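Local coordinates for protein alanine racemase (Enterococcus faecalis, PDB 3E6E) that belongs to the alanine racemase family, homodimeric enzymes in which a TIM-barrel N-terminal domain is joined to a beta-rich C-terminal domain, at residues 26-31 / 239-244; 66-71 / 91-96; 146-151 / 193-198; 297-302 / 317-322; 342-347 / 357-362. The protein carries 1 engineered substitution. All coordinates share one frame; numbering follows the deposited sequence.

Interaction 1: residues 26-31 / 239-244; sequences CQRLPE and PSYALK
Over one face of the Arg28 guanidinium sits the carbonyl oxygen of Ser240, 3.0 Å above the plane and displaced from its middle, while the phenol ring of Tyr241 meets the arginine obliquely, the two planes standing 63° apart. The contact joins the first helix of the TIM-barrel domain to the loop that follows its last strand. Arg28 lies in the last turn of helix 15-28, which leads into the first barrel strand, and residues 239-244 belong to the loop that leaves the last barrel strand for the C-terminal sheet.

It is a surface contact carried by one long side chain. With CG anti to the backbone N (chi1 -163°) and the chain extended as far as NE, the guanidinium is delivered out over the loop. Ser240 O is 3.2 Å from Arg28 NH2, yet this is no hydrogen bond: the N-H groups lie in the guanidinium plane and the oxygen is above it. A favourable electrostatic term from the flat cation is nevertheless likely. Ser240 CB presses on the same group, 3.3 Å from Arg28 NH2.

The polar ends of the loop residues look to other partners. Ser240 OG bonds to Leu211 O and Tyr241 OH to Tyr223 OH, tying the loop to helix 207-212 and to strand 220-223 respectively. Below the guanidinium, the aliphatic part of the arginine completes the contact, with Arg28 CD 3.8 Å from Tyr241 CD2.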
# COMPACT_ATOMS: atom_id res chain seq x y z
N CYS A 26 3.17 26.23 -15.94
CA CYS A 26 2.93 27.62 -15.54
C CYS A 26 3.20 28.62 -16.66
O CYS A 26 2.56 29.67 -16.74
CB CYS A 26 3.80 27.98 -14.33
SG CYS A 26 3.31 27.19 -12.79
N GLN A 27 4.16 28.30 -17.52
CA GLN A 27 4.53 29.18 -18.63
C GLN A 27 3.61 28.97 -19.81
O GLN A 27 3.43 29.85 -20.64
CB GLN A 27 5.97 28.89 -19.07
CG GLN A 27 7.03 29.47 -18.15
CD GLN A 27 8.42 29.00 -18.50
OE1 GLN A 27 8.81 28.99 -19.67
NE2 GLN A 27 9.20 28.61 -17.48
N ARG A 28 3.04 27.78 -19.86
CA ARG A 28 2.14 27.38 -20.92
C ARG A 28 0.77 27.91 -20.56
O ARG A 28 -0.12 28.01 -21.40
CB ARG A 28 2.13 25.85 -20.97
CG ARG A 28 1.58 25.24 -22.23
CD ARG A 28 1.91 23.75 -22.29
NE ARG A 28 1.35 23.11 -23.48
CZ ARG A 28 1.64 23.47 -24.72
NH1 ARG A 28 2.48 24.46 -24.95
NH2 ARG A 28 1.07 22.85 -25.75
N LEU A 29 0.62 28.28 -19.29
CA LEU A 29 -0.64 28.78 -18.75
C LEU A 29 -0.94 30.23 -19.10
O LEU A 29 -0.04 31.05 -19.25
CB LEU A 29 -0.62 28.58 -17.23
CG LEU A 29 -1.87 27.96 -16.59
CD1 LEU A 29 -2.33 26.75 -17.39
CD2 LEU A 29 -1.56 27.59 -15.14
N PRO A 30 -2.24 30.56 -19.23
CA PRO A 30 -2.75 31.90 -19.57
C PRO A 30 -2.15 33.03 -18.76
O PRO A 30 -2.45 34.20 -19.01
CB PRO A 30 -4.25 31.76 -19.35
CG PRO A 30 -4.51 30.35 -19.77
CD PRO A 30 -3.36 29.61 -19.10
N GLU A 31 -1.29 32.69 -17.81
CA GLU A 31 -0.63 33.68 -16.96
C GLU A 31 -1.61 34.62 -16.26
O GLU A 31 -1.20 35.58 -15.59
CB GLU A 31 0.04 34.76 -17.82
CG GLU A 31 1.23 35.42 -17.13
CD GLU A 31 2.29 34.40 -16.70
OE1 GLU A 31 1.97 33.49 -15.90
OE2 GLU A 31 3.44 34.51 -17.17
N PRO A 239 1.16 14.11 -24.19
CA PRO A 239 1.10 15.35 -23.42
C PRO A 239 1.46 16.53 -24.29
O PRO A 239 2.07 16.37 -25.34
CB PRO A 239 2.10 15.10 -22.31
CG PRO A 239 1.85 13.66 -22.03
CD PRO A 239 1.85 13.06 -23.42
N SER A 240 1.08 17.72 -23.85
CA SER A 240 1.34 18.93 -24.61
C SER A 240 2.75 19.49 -24.39
O SER A 240 3.11 20.54 -24.94
CB SER A 240 0.28 19.97 -24.25
OG SER A 240 -1.00 19.42 -24.51
N TYR A 241 3.53 18.79 -23.58
CA TYR A 241 4.91 19.16 -23.30
C TYR A 241 5.60 18.00 -22.59
O TYR A 241 4.94 17.15 -21.97
CB TYR A 241 4.96 20.45 -22.46
CG TYR A 241 4.55 20.31 -21.01
CD1 TYR A 241 5.46 19.92 -20.03
CD2 TYR A 241 3.23 20.56 -20.61
CE1 TYR A 241 5.08 19.80 -18.70
CE2 TYR A 241 2.84 20.44 -19.28
CZ TYR A 241 3.77 20.06 -18.33
OH TYR A 241 3.40 19.94 -17.02
N ALA A 242 6.93 17.96 -22.69
CA ALA A 242 7.74 16.90 -22.10
C ALA A 242 7.59 16.76 -20.60
O ALA A 242 8.04 17.62 -19.85
CB ALA A 242 9.19 17.14 -22.43
N LEU A 243 6.96 15.67 -20.18
CA LEU A 243 6.78 15.40 -18.75
C LEU A 243 8.00 14.59 -18.34
O LEU A 243 8.43 13.71 -19.08
CB LEU A 243 5.50 14.58 -18.51
CG LEU A 243 4.16 15.27 -18.74
CD1 LEU A 243 3.02 14.25 -18.62
CD2 LEU A 243 3.99 16.41 -17.73
N LYS A 244 8.57 14.89 -17.18
CA LYS A 244 9.76 14.18 -16.71
C LYS A 244 9.45 13.40 -15.45
O LYS A 244 9.22 13.97 -14.38
CB LYS A 244 10.89 15.17 -16.44
CG LYS A 244 12.10 14.55 -15.74
CD LYS A 244 13.08 15.63 -15.26
CE LYS A 244 13.81 16.31 -16.41
NZ LYS A 244 14.84 15.42 -17.01

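Interaction 2: residues 66-71 / 91-96; sequences ALLDEA and LAYVPL
Tyr93 is the first residue of 91-96 to meet Leu68, and it does so with its CB: Leu68 CD2 stops 3.4 Å from Tyr93 CB. The pair joins successive beta-alpha units of the TIM barrel, since helix 68-76 and helix 94-99 follow neighbouring strands and here touch near their N-terminal ends. Tyr93 occupies the N-cap position of its helix, as Leu67 does in the other segment. The methyl comes in at the root of the tyrosine, with Tyr93 CG 3.9 Å from Leu68 CD2, and the ring itself stacks with His6 of the second subunit.

One turn of helix later, Leu96 supplies the remaining contact. Its CD1 approaches the same leucine methyl, 4.0 Å from Leu68 CD2, and its side chain also packs on His6 of the second subunit. With CG anti to the backbone N (chi1 173°), the Leu68 side chain projects toward helix 94-99, and its CD2 meets both residues. On the barrel side, Leu68 packs on Ile85 of the strand between the two helices.

The start of helix 68-76 is organised by Glu70. Its OE1 forms a salt bridge with Arg365 of the second subunit, a link likely to steady the carboxylate. The other oxygen turns back on its own segment and takes two backbone N-H groups: Leu67 N weakly, at 3.3 Å from Glu70 OE2, and Ala66 N at 2.8 Å from Glu70 OE2, the latter arriving 38° out of the carboxylate plane.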
# COMPACT_ATOMS: atom_id res chain seq x y z
N ALA A 66 -6.65 15.72 0.16
CA ALA A 66 -7.94 15.06 0.34
C ALA A 66 -8.41 15.09 1.78
O ALA A 66 -9.61 15.14 2.03
CB ALA A 66 -7.85 13.63 -0.12
N LEU A 67 -7.47 15.08 2.72
CA LEU A 67 -7.82 15.04 4.13
C LEU A 67 -7.36 16.19 5.02
O LEU A 67 -6.27 16.74 4.84
CB LEU A 67 -7.31 13.73 4.73
CG LEU A 67 -7.42 12.50 3.84
CD1 LEU A 67 -6.96 11.29 4.62
CD2 LEU A 67 -8.84 12.31 3.37
N LEU A 68 -8.19 16.53 5.99
CA LEU A 68 -7.87 17.59 6.91
C LEU A 68 -6.49 17.29 7.49
O LEU A 68 -5.67 18.18 7.68
CB LEU A 68 -8.91 17.65 8.02
CG LEU A 68 -8.58 18.62 9.15
CD1 LEU A 68 -8.07 19.95 8.58
CD2 LEU A 68 -9.81 18.83 10.02
N ASP A 69 -6.26 16.01 7.77
CA ASP A 69 -4.98 15.56 8.31
C ASP A 69 -3.85 15.97 7.39
O ASP A 69 -2.85 16.54 7.84
CB ASP A 69 -4.97 14.04 8.44
CG ASP A 69 -6.10 13.52 9.28
OD1 ASP A 69 -5.96 13.48 10.52
OD2 ASP A 69 -7.14 13.17 8.70
N GLU A 70 -4.00 15.67 6.11
CA GLU A 70 -2.98 16.00 5.12
C GLU A 70 -2.73 17.50 5.15
O GLU A 70 -1.58 17.95 5.00
CB GLU A 70 -3.43 15.57 3.72
CG GLU A 70 -3.70 14.08 3.60
CD GLU A 70 -4.26 13.69 2.25
OE1 GLU A 70 -4.50 12.49 2.01
OE2 GLU A 70 -4.47 14.60 1.42
N ALA A 71 -3.81 18.25 5.36
CA ALA A 71 -3.77 19.71 5.42
C ALA A 71 -2.94 20.20 6.60
O ALA A 71 -2.04 21.03 6.45
CB ALA A 71 -5.19 20.26 5.51
N LEU A 91 -18.21 18.12 9.89
CA LEU A 91 -18.60 19.30 10.67
C LEU A 91 -17.91 19.46 12.01
O LEU A 91 -17.67 20.58 12.47
CB LEU A 91 -20.11 19.29 10.91
CG LEU A 91 -20.96 19.69 9.70
CD1 LEU A 91 -22.44 19.44 9.99
CD2 LEU A 91 -20.70 21.15 9.36
N ALA A 92 -17.58 18.34 12.63
CA ALA A 92 -16.93 18.36 13.93
C ALA A 92 -15.55 19.03 13.93
O ALA A 92 -15.05 19.40 15.00
CB ALA A 92 -16.82 16.94 14.46
N TYR A 93 -14.93 19.22 12.76
CA TYR A 93 -13.60 19.83 12.70
C TYR A 93 -13.55 21.25 12.13
O TYR A 93 -12.48 21.72 11.74
CB TYR A 93 -12.65 18.92 11.92
CG TYR A 93 -12.69 17.48 12.36
CD1 TYR A 93 -13.09 16.47 11.48
CD2 TYR A 93 -12.38 17.12 13.68
CE1 TYR A 93 -13.19 15.14 11.90
CE2 TYR A 93 -12.47 15.79 14.10
CZ TYR A 93 -12.88 14.81 13.21
OH TYR A 93 -12.99 13.51 13.62
N VAL A 94 -14.70 21.92 12.07
CA VAL A 94 -14.75 23.28 11.55
C VAL A 94 -13.78 24.19 12.32
O VAL A 94 -13.08 25.02 11.72
CB VAL A 94 -16.17 23.87 11.66
CG1 VAL A 94 -16.22 25.23 10.97
CG2 VAL A 94 -17.16 22.93 11.01
N PRO A 95 -13.72 24.04 13.66
CA PRO A 95 -12.80 24.87 14.45
C PRO A 95 -11.34 24.67 14.07
O PRO A 95 -10.54 25.59 14.17
CB PRO A 95 -13.12 24.47 15.90
CG PRO A 95 -13.71 23.13 15.79
CD PRO A 95 -14.56 23.22 14.54
N LEU A 96 -10.98 23.47 13.63
CA LEU A 96 -9.59 23.25 13.22
C LEU A 96 -9.41 23.99 11.90
O LEU A 96 -8.36 24.60 11.66
CB LEU A 96 -9.28 21.76 13.05
CG LEU A 96 -9.37 20.85 14.28
CD1 LEU A 96 -8.89 19.46 13.89
CD2 LEU A 96 -8.54 21.38 15.43

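Interaction 3: residues 146-151 / 193-198; sequences EETKQA and AVLEEL
The loop that leaves helix 179-193 lies against the flank of helix 145-158, where Val194 and Leu195 meet Lys149 and Thr148. The backbones come close, with 6.2 Å between Lys149 CA and Leu195 CA, and the side chains fit into what remains of the gap. Lys149 is folded rather than extended. CG is anti to the backbone N (chi1 166°), but the chain then bends at each further torsion, and its CE arrives alongside the valine, 3.4 Å from Val194 CG1. The same carbon is 3.1 Å from Val194 O. No hydrogen bond is made across the segments; the methylene, probably polarised by the neighbouring ammonium group, simply lies close to the carbonyl oxygen.

Both elements belong to the outer layer of the TIM barrel. Helix 145-158 follows strand 129-132, helix 179-193 follows strand 165-167, and the loop 193-198 carries the chain back inward to strand 201-203. Leu195 is the buried part of this return. Its bond to CB is directed along the side of the helix and not at it, but the end of the side chain swings closer, and CD2 settles on the helix backbone, 3.7 Å from Lys149 CA. Thr148 OG1 is 4.1 Å from Leu195 CD2, and this hydroxyl is engaged within its own helix by Pro145 O, while Leu195 packs further along on Val152.

Beyond Leu195 the loop turns sharply. Glu196 is the centre of an inverse gamma turn, closed by a weak bond from Glu197 N to Leu195 O, 2.7 Å long.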
# COMPACT_ATOMS: atom_id res chain seq x y z
N GLU A 146 -29.69 26.39 -9.69
CA GLU A 146 -30.45 27.03 -8.62
C GLU A 146 -29.93 26.61 -7.26
O GLU A 146 -29.90 27.41 -6.32
CB GLU A 146 -31.94 26.71 -8.73
CG GLU A 146 -32.28 25.23 -8.81
CD GLU A 146 -32.21 24.66 -10.23
OE1 GLU A 146 -32.71 23.53 -10.43
OE2 GLU A 146 -31.65 25.33 -11.13
N GLU A 147 -29.53 25.35 -7.15
CA GLU A 147 -29.01 24.82 -5.90
C GLU A 147 -27.74 25.55 -5.49
O GLU A 147 -27.53 25.85 -4.31
CB GLU A 147 -28.71 23.33 -6.05
CG GLU A 147 -29.91 22.44 -5.83
CD GLU A 147 -29.55 20.97 -5.78
OE1 GLU A 147 -28.47 20.63 -5.21
OE2 GLU A 147 -30.35 20.14 -6.28
N THR A 148 -26.89 25.83 -6.47
CA THR A 148 -25.64 26.52 -6.18
C THR A 148 -25.95 27.99 -5.92
O THR A 148 -25.31 28.62 -5.07
CB THR A 148 -24.64 26.39 -7.34
OG1 THR A 148 -24.83 27.46 -8.26
CG2 THR A 148 -24.85 25.07 -8.06
N LYS A 149 -26.94 28.52 -6.64
CA LYS A 149 -27.37 29.91 -6.47
C LYS A 149 -27.80 30.09 -5.03
O LYS A 149 -27.47 31.09 -4.40
CB LYS A 149 -28.56 30.21 -7.39
CG LYS A 149 -29.29 31.51 -7.06
CD LYS A 149 -28.51 32.74 -7.49
CE LYS A 149 -29.32 33.57 -8.49
NZ LYS A 149 -30.67 33.90 -7.95
N GLN A 150 -28.54 29.11 -4.52
CA GLN A 150 -29.02 29.12 -3.15
C GLN A 150 -27.84 29.03 -2.18
O GLN A 150 -27.78 29.74 -1.18
CB GLN A 150 -29.99 27.94 -2.93
CG GLN A 150 -30.12 27.48 -1.48
CD GLN A 150 -31.11 26.34 -1.28
OE1 GLN A 150 -30.99 25.28 -1.91
NE2 GLN A 150 -32.08 26.54 -0.39
N ALA A 151 -26.89 28.15 -2.50
CA ALA A 151 -25.72 27.96 -1.67
C ALA A 151 -24.90 29.25 -1.65
O ALA A 151 -24.48 29.73 -0.59
CB ALA A 151 -24.88 26.82 -2.22
N ALA A 193 -23.77 30.83 -14.70
CA ALA A 193 -24.66 31.73 -15.43
C ALA A 193 -25.74 32.41 -14.59
O ALA A 193 -26.26 33.47 -14.95
CB ALA A 193 -25.31 30.97 -16.59
N VAL A 194 -26.09 31.81 -13.47
CA VAL A 194 -27.11 32.39 -12.64
C VAL A 194 -26.53 33.19 -11.48
O VAL A 194 -27.25 33.85 -10.74
CB VAL A 194 -28.05 31.31 -12.12
CG1 VAL A 194 -29.27 31.96 -11.48
CG2 VAL A 194 -28.47 30.41 -13.27
N LEU A 195 -25.21 33.15 -11.34
CA LEU A 195 -24.56 33.89 -10.26
C LEU A 195 -24.10 35.23 -10.79
O LEU A 195 -23.18 35.31 -11.59
CB LEU A 195 -23.34 33.12 -9.75
CG LEU A 195 -23.50 31.66 -9.37
CD1 LEU A 195 -22.17 31.15 -8.84
CD2 LEU A 195 -24.57 31.51 -8.32
N GLU A 196 -24.74 36.31 -10.35
CA GLU A 196 -24.30 37.62 -10.81
C GLU A 196 -23.12 38.01 -9.94
O GLU A 196 -23.18 38.98 -9.19
CB GLU A 196 -25.42 38.66 -10.69
CG GLU A 196 -26.67 38.40 -11.56
CD GLU A 196 -26.38 38.24 -13.06
OE1 GLU A 196 -25.47 38.93 -13.59
OE2 GLU A 196 -27.07 37.43 -13.72
N GLU A 197 -22.04 37.22 -10.05
CA GLU A 197 -20.82 37.44 -9.27
C GLU A 197 -20.00 36.14 -9.17
O GLU A 197 -20.54 35.04 -9.26
CB GLU A 197 -21.17 37.93 -7.87
CG GLU A 197 -20.03 38.59 -7.13
CD GLU A 197 -20.29 40.06 -6.86
OE1 GLU A 197 -20.14 40.88 -7.79
OE2 GLU A 197 -20.66 40.39 -5.71
N LEU A 198 -18.69 36.27 -8.97
CA LEU A 198 -17.80 35.11 -8.84
C LEU A 198 -16.77 35.37 -7.76
O LEU A 198 -16.46 36.52 -7.46
CB LEU A 198 -17.10 34.84 -10.17
CG LEU A 198 -18.05 34.67 -11.35
CD1 LEU A 198 -17.27 34.73 -12.65
CD2 LEU A 198 -18.79 33.36 -11.21

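Interaction 4: residues 297-302 / 317-322; sequences FTVLVN and CMIRLA
Four buried aliphatic side chains, Val299 and Val301 on one strand and Ile319 and Leu321 on the other, make the dense part of this contact, while the looser, more polar part lies at Thr298 and Arg320 and just past the strand ends. Ile319 CD1 reaches both valines. Its CG1 takes the crowded position between the backbone N and the carbonyl carbon (chi1 65°), and the chain then extends to place CD1 4.0 Å from Val299 CG2 and 4.1 Å from Val301 CG2. Ile319 CG2 adds a second touch on Val299 CG2, at 4.1 Å. Leu321 joins the packing through one branch, its CD2 lying 3.9 Å from Val301 CG2, with the two side chains at about a right angle.

No backbone hydrogen bond joins the strands. Strand 304-309 runs antiparallel to each of them and stands between them in the curled mixed sheet of the C-terminal domain. The curvature shows in the axes of 298-301 and 317-321, which are 67° apart and approach to 8.3 Å, so side chains from one face of the sheet converge. Trp290 packs on Val299 and Trp278 on Leu321.

Away from this cluster the packing gives way to polar links. Arg320, partly exposed, bonds through NH1 to Tyr271 OH, and Thr298 OG1 bonds to Arg305 NE. Past the ends of the strands, Asn302 and Ala322 are exposed.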
# COMPACT_ATOMS: atom_id res chain seq x y z
N PHE A 297 7.07 -9.90 -15.35
CA PHE A 297 7.55 -8.56 -15.62
C PHE A 297 9.07 -8.68 -15.49
O PHE A 297 9.56 -9.52 -14.74
CB PHE A 297 7.00 -7.57 -14.58
CG PHE A 297 7.09 -6.12 -15.00
CD1 PHE A 297 6.21 -5.61 -15.95
CD2 PHE A 297 8.05 -5.27 -14.45
CE1 PHE A 297 6.28 -4.27 -16.35
CE2 PHE A 297 8.14 -3.94 -14.84
CZ PHE A 297 7.26 -3.43 -15.79
N THR A 298 9.81 -7.85 -16.22
CA THR A 298 11.26 -7.90 -16.18
C THR A 298 11.89 -6.65 -15.59
O THR A 298 11.55 -5.54 -15.99
CB THR A 298 11.84 -8.13 -17.58
OG1 THR A 298 11.34 -7.12 -18.47
CG2 THR A 298 11.44 -9.51 -18.09
N VAL A 299 12.81 -6.83 -14.65
CA VAL A 299 13.50 -5.71 -14.03
C VAL A 299 14.89 -5.55 -14.64
O VAL A 299 15.28 -6.32 -15.52
CB VAL A 299 13.64 -5.89 -12.51
CG1 VAL A 299 12.27 -5.93 -11.87
CG2 VAL A 299 14.42 -7.16 -12.22
N LEU A 300 15.66 -4.57 -14.17
CA LEU A 300 16.96 -4.31 -14.74
C LEU A 300 18.19 -4.51 -13.87
O LEU A 300 18.31 -3.97 -12.77
CB LEU A 300 16.98 -2.89 -15.32
CG LEU A 300 15.86 -2.67 -16.34
CD1 LEU A 300 15.73 -1.19 -16.68
CD2 LEU A 300 16.14 -3.49 -17.60
N VAL A 301 19.12 -5.29 -14.41
CA VAL A 301 20.38 -5.60 -13.76
C VAL A 301 21.45 -5.32 -14.81
O VAL A 301 21.46 -5.91 -15.87
CB VAL A 301 20.42 -7.08 -13.32
CG1 VAL A 301 21.62 -7.34 -12.40
CG2 VAL A 301 19.10 -7.45 -12.62
N ASN A 302 22.35 -4.39 -14.51
CA ASN A 302 23.41 -4.03 -15.45
C ASN A 302 22.87 -3.77 -16.85
O ASN A 302 23.47 -4.20 -17.85
CB ASN A 302 24.46 -5.13 -15.53
CG ASN A 302 25.17 -5.36 -14.23
OD1 ASN A 302 25.43 -4.43 -13.47
ND2 ASN A 302 25.51 -6.62 -13.96
N CYS A 317 11.31 -11.46 -4.15
CA CYS A 317 10.96 -12.16 -5.37
C CYS A 317 12.22 -12.58 -6.11
O CYS A 317 13.27 -11.95 -6.00
CB CYS A 317 10.06 -11.28 -6.26
SG CYS A 317 10.73 -9.71 -6.82
N MET A 318 12.13 -13.68 -6.84
CA MET A 318 13.28 -14.17 -7.57
C MET A 318 13.19 -13.93 -9.07
O MET A 318 12.12 -14.08 -9.68
CB MET A 318 13.51 -15.66 -7.31
CG MET A 318 12.41 -16.35 -6.55
SD MET A 318 12.34 -15.89 -4.82
CE MET A 318 10.68 -15.28 -4.73
N ILE A 319 14.32 -13.56 -9.65
CA ILE A 319 14.43 -13.25 -11.06
C ILE A 319 15.46 -14.12 -11.76
O ILE A 319 16.39 -14.65 -11.14
CB ILE A 319 14.83 -11.77 -11.27
CG1 ILE A 319 16.23 -11.52 -10.72
CG2 ILE A 319 13.82 -10.86 -10.58
CD1 ILE A 319 16.65 -10.08 -10.74
N ARG A 320 15.30 -14.25 -13.07
CA ARG A 320 16.18 -15.05 -13.91
C ARG A 320 17.28 -14.18 -14.50
O ARG A 320 17.04 -13.39 -15.41
CB ARG A 320 15.36 -15.71 -15.02
CG ARG A 320 16.12 -16.06 -16.29
CD ARG A 320 15.29 -15.60 -17.48
NE ARG A 320 14.68 -16.69 -18.24
CZ ARG A 320 14.07 -17.74 -17.70
NH1 ARG A 320 13.97 -17.86 -16.39
NH2 ARG A 320 13.54 -18.67 -18.49
N LEU A 321 18.48 -14.34 -13.96
CA LEU A 321 19.64 -13.59 -14.41
C LEU A 321 20.26 -14.28 -15.62
O LEU A 321 20.53 -15.48 -15.59
CB LEU A 321 20.67 -13.52 -13.28
CG LEU A 321 20.20 -12.73 -12.06
CD1 LEU A 321 21.18 -12.89 -10.90
CD2 LEU A 321 20.04 -11.28 -12.46
N ALA A 322 20.47 -13.52 -16.69
CA ALA A 322 21.04 -14.06 -17.91
C ALA A 322 22.55 -13.83 -17.96
O ALA A 322 23.05 -13.14 -18.85
CB ALA A 322 20.37 -13.45 -19.13

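Interaction 5: residues 342-347 / 357-362; sequences NTLQMV and EVACTF
Two consecutive helices of the C-terminal domain, 344-351 and 355-361, pack face to face through Leu344 and Val347 on the first and Val358 and Ala359 on the second, with Phe362 just after it. All five residues are buried. The closest meeting is between the two valines: Val347 CG1 lies 3.5 Å from Val358 CG1. In each, CG1 is anti to the backbone N (chi1 175° in both), which aims the two methyls at one another across the interface.

Leu344 divides its branches. CD2 rests 4.1 Å from Ala359 CB, whereas CD1 approaches Phe362 at the ring edge, close to its plane, 4.4 Å from Phe362 CE1. One face of that ring is taken by Val358 O, 3.6 Å above its centre. The same oxygen is gripped by two donors, Thr361 N and Phe362 N, which come from one side of the carbonyl plane.

Thr361 OG1 donates to Glu357 O, 2.6 Å away, so this carbonyl is met by a side-chain hydroxyl. At the dimer interface Glu357 OE2 accepts from Arg292 N of the second subunit.

At the start of the other helix, Met346 N bonds to Thr343 OG1 at 3.0 Å and 172°, nearly straight. A weak return contact runs from Thr343 N to Met346 SD. This reciprocal pairing of the N-cap residue with the third residue of the helix is the capping box.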
# COMPACT_ATOMS: atom_id res chain seq x y z
N ASN A 342 12.23 1.10 -17.45
CA ASN A 342 11.04 0.58 -16.83
C ASN A 342 10.36 1.83 -16.32
O ASN A 342 10.95 2.62 -15.58
CB ASN A 342 11.35 -0.38 -15.70
CG ASN A 342 11.26 -1.81 -16.15
OD1 ASN A 342 10.79 -2.08 -17.25
ND2 ASN A 342 11.69 -2.74 -15.31
N THR A 343 9.13 2.03 -16.78
CA THR A 343 8.34 3.21 -16.43
C THR A 343 7.16 2.80 -15.59
O THR A 343 6.73 1.65 -15.62
CB THR A 343 7.79 3.86 -17.67
OG1 THR A 343 6.72 3.05 -18.18
CG2 THR A 343 8.86 3.98 -18.74
N LEU A 344 6.60 3.74 -14.85
CA LEU A 344 5.44 3.42 -14.04
C LEU A 344 4.32 2.89 -14.96
O LEU A 344 3.61 1.94 -14.60
CB LEU A 344 4.97 4.67 -13.31
CG LEU A 344 4.89 4.54 -11.79
CD1 LEU A 344 6.28 4.23 -11.23
CD2 LEU A 344 4.35 5.83 -11.22
N GLN A 345 4.15 3.49 -16.13
CA GLN A 345 3.11 3.05 -17.05
C GLN A 345 3.21 1.57 -17.32
O GLN A 345 2.22 0.84 -17.21
CB GLN A 345 3.20 3.80 -18.38
CG GLN A 345 2.03 4.74 -18.63
CD GLN A 345 0.70 4.03 -18.62
OE1 GLN A 345 0.41 3.20 -19.49
NE2 GLN A 345 -0.14 4.36 -17.64
N MET A 346 4.42 1.13 -17.67
CA MET A 346 4.68 -0.28 -17.95
C MET A 346 4.22 -1.10 -16.75
O MET A 346 3.54 -2.12 -16.91
CB MET A 346 6.16 -0.49 -18.21
CG MET A 346 6.58 -0.02 -19.57
SD MET A 346 8.35 0.28 -19.67
CE MET A 346 8.97 -1.43 -19.73
N VAL A 347 4.56 -0.63 -15.55
CA VAL A 347 4.15 -1.32 -14.34
C VAL A 347 2.63 -1.34 -14.25
O VAL A 347 2.03 -2.36 -13.87
CB VAL A 347 4.70 -0.62 -13.09
CG1 VAL A 347 4.16 -1.30 -11.84
CG2 VAL A 347 6.22 -0.66 -13.11
N GLU A 357 -2.33 4.40 -9.30
CA GLU A 357 -2.41 3.38 -8.25
C GLU A 357 -1.10 2.69 -7.89
O GLU A 357 -0.91 2.25 -6.76
CB GLU A 357 -3.44 2.31 -8.65
CG GLU A 357 -3.69 1.23 -7.61
CD GLU A 357 -4.76 0.24 -8.05
OE1 GLU A 357 -4.53 -0.47 -9.05
OE2 GLU A 357 -5.83 0.18 -7.41
N VAL A 358 -0.20 2.56 -8.86
CA VAL A 358 1.05 1.90 -8.55
C VAL A 358 1.80 2.79 -7.58
O VAL A 358 2.33 2.33 -6.57
CB VAL A 358 1.90 1.69 -9.83
CG1 VAL A 358 3.28 1.10 -9.47
CG2 VAL A 358 1.16 0.76 -10.80
N ALA A 359 1.78 4.09 -7.88
CA ALA A 359 2.44 5.10 -7.07
C ALA A 359 1.90 5.17 -5.64
O ALA A 359 2.68 5.23 -4.69
CB ALA A 359 2.32 6.45 -7.74
N CYS A 360 0.58 5.17 -5.49
CA CYS A 360 -0.00 5.25 -4.15
C CYS A 360 0.07 3.91 -3.41
O CYS A 360 -0.19 3.85 -2.20
CB CYS A 360 -1.47 5.68 -4.22
SG CYS A 360 -1.78 7.22 -5.10
N THR A 361 0.41 2.84 -4.12
CA THR A 361 0.46 1.55 -3.46
C THR A 361 1.81 1.30 -2.81
O THR A 361 1.88 0.58 -1.81
CB THR A 361 0.08 0.40 -4.42
OG1 THR A 361 -1.30 0.53 -4.81
CG2 THR A 361 0.25 -0.95 -3.74
N PHE A 362 2.87 1.89 -3.35
CA PHE A 362 4.20 1.72 -2.76
C PHE A 362 4.07 2.03 -1.26
O PHE A 362 3.64 3.11 -0.88
CB PHE A 362 5.21 2.66 -3.42
CG PHE A 362 5.59 2.26 -4.83
CD1 PHE A 362 5.87 3.21 -5.80
CD2 PHE A 362 5.64 0.91 -5.18
CE1 PHE A 362 6.18 2.83 -7.10
CE2 PHE A 362 5.95 0.53 -6.49
CZ PHE A 362 6.22 1.49 -7.45

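Interactions 2 and 3 lie in the TIM-barrel domain, interaction 1 joins it to the loop leading to the C-terminal domain, and interactions 4 and 5 lie in that second domain. Two approach the bound DCS: the side chains of Tyr241 in interaction 1 and Ala359 in interaction 5 are each about 10 Å from a ligand. Interaction 2 borders the pocket too, as Ala66 and Glu70 touch Lys40 and Ala66 packs on Asp315 of the second subunit. Interaction 5 also reaches that subunit. Interactions 4 and 5 touch directly, Asn342 ND2 lying 2.9 Å from Thr298 O in a probable hydrogen bond. Between nearest atoms, interaction 3 is about 44 Å from interaction 4 but about 14 Å from interaction 2.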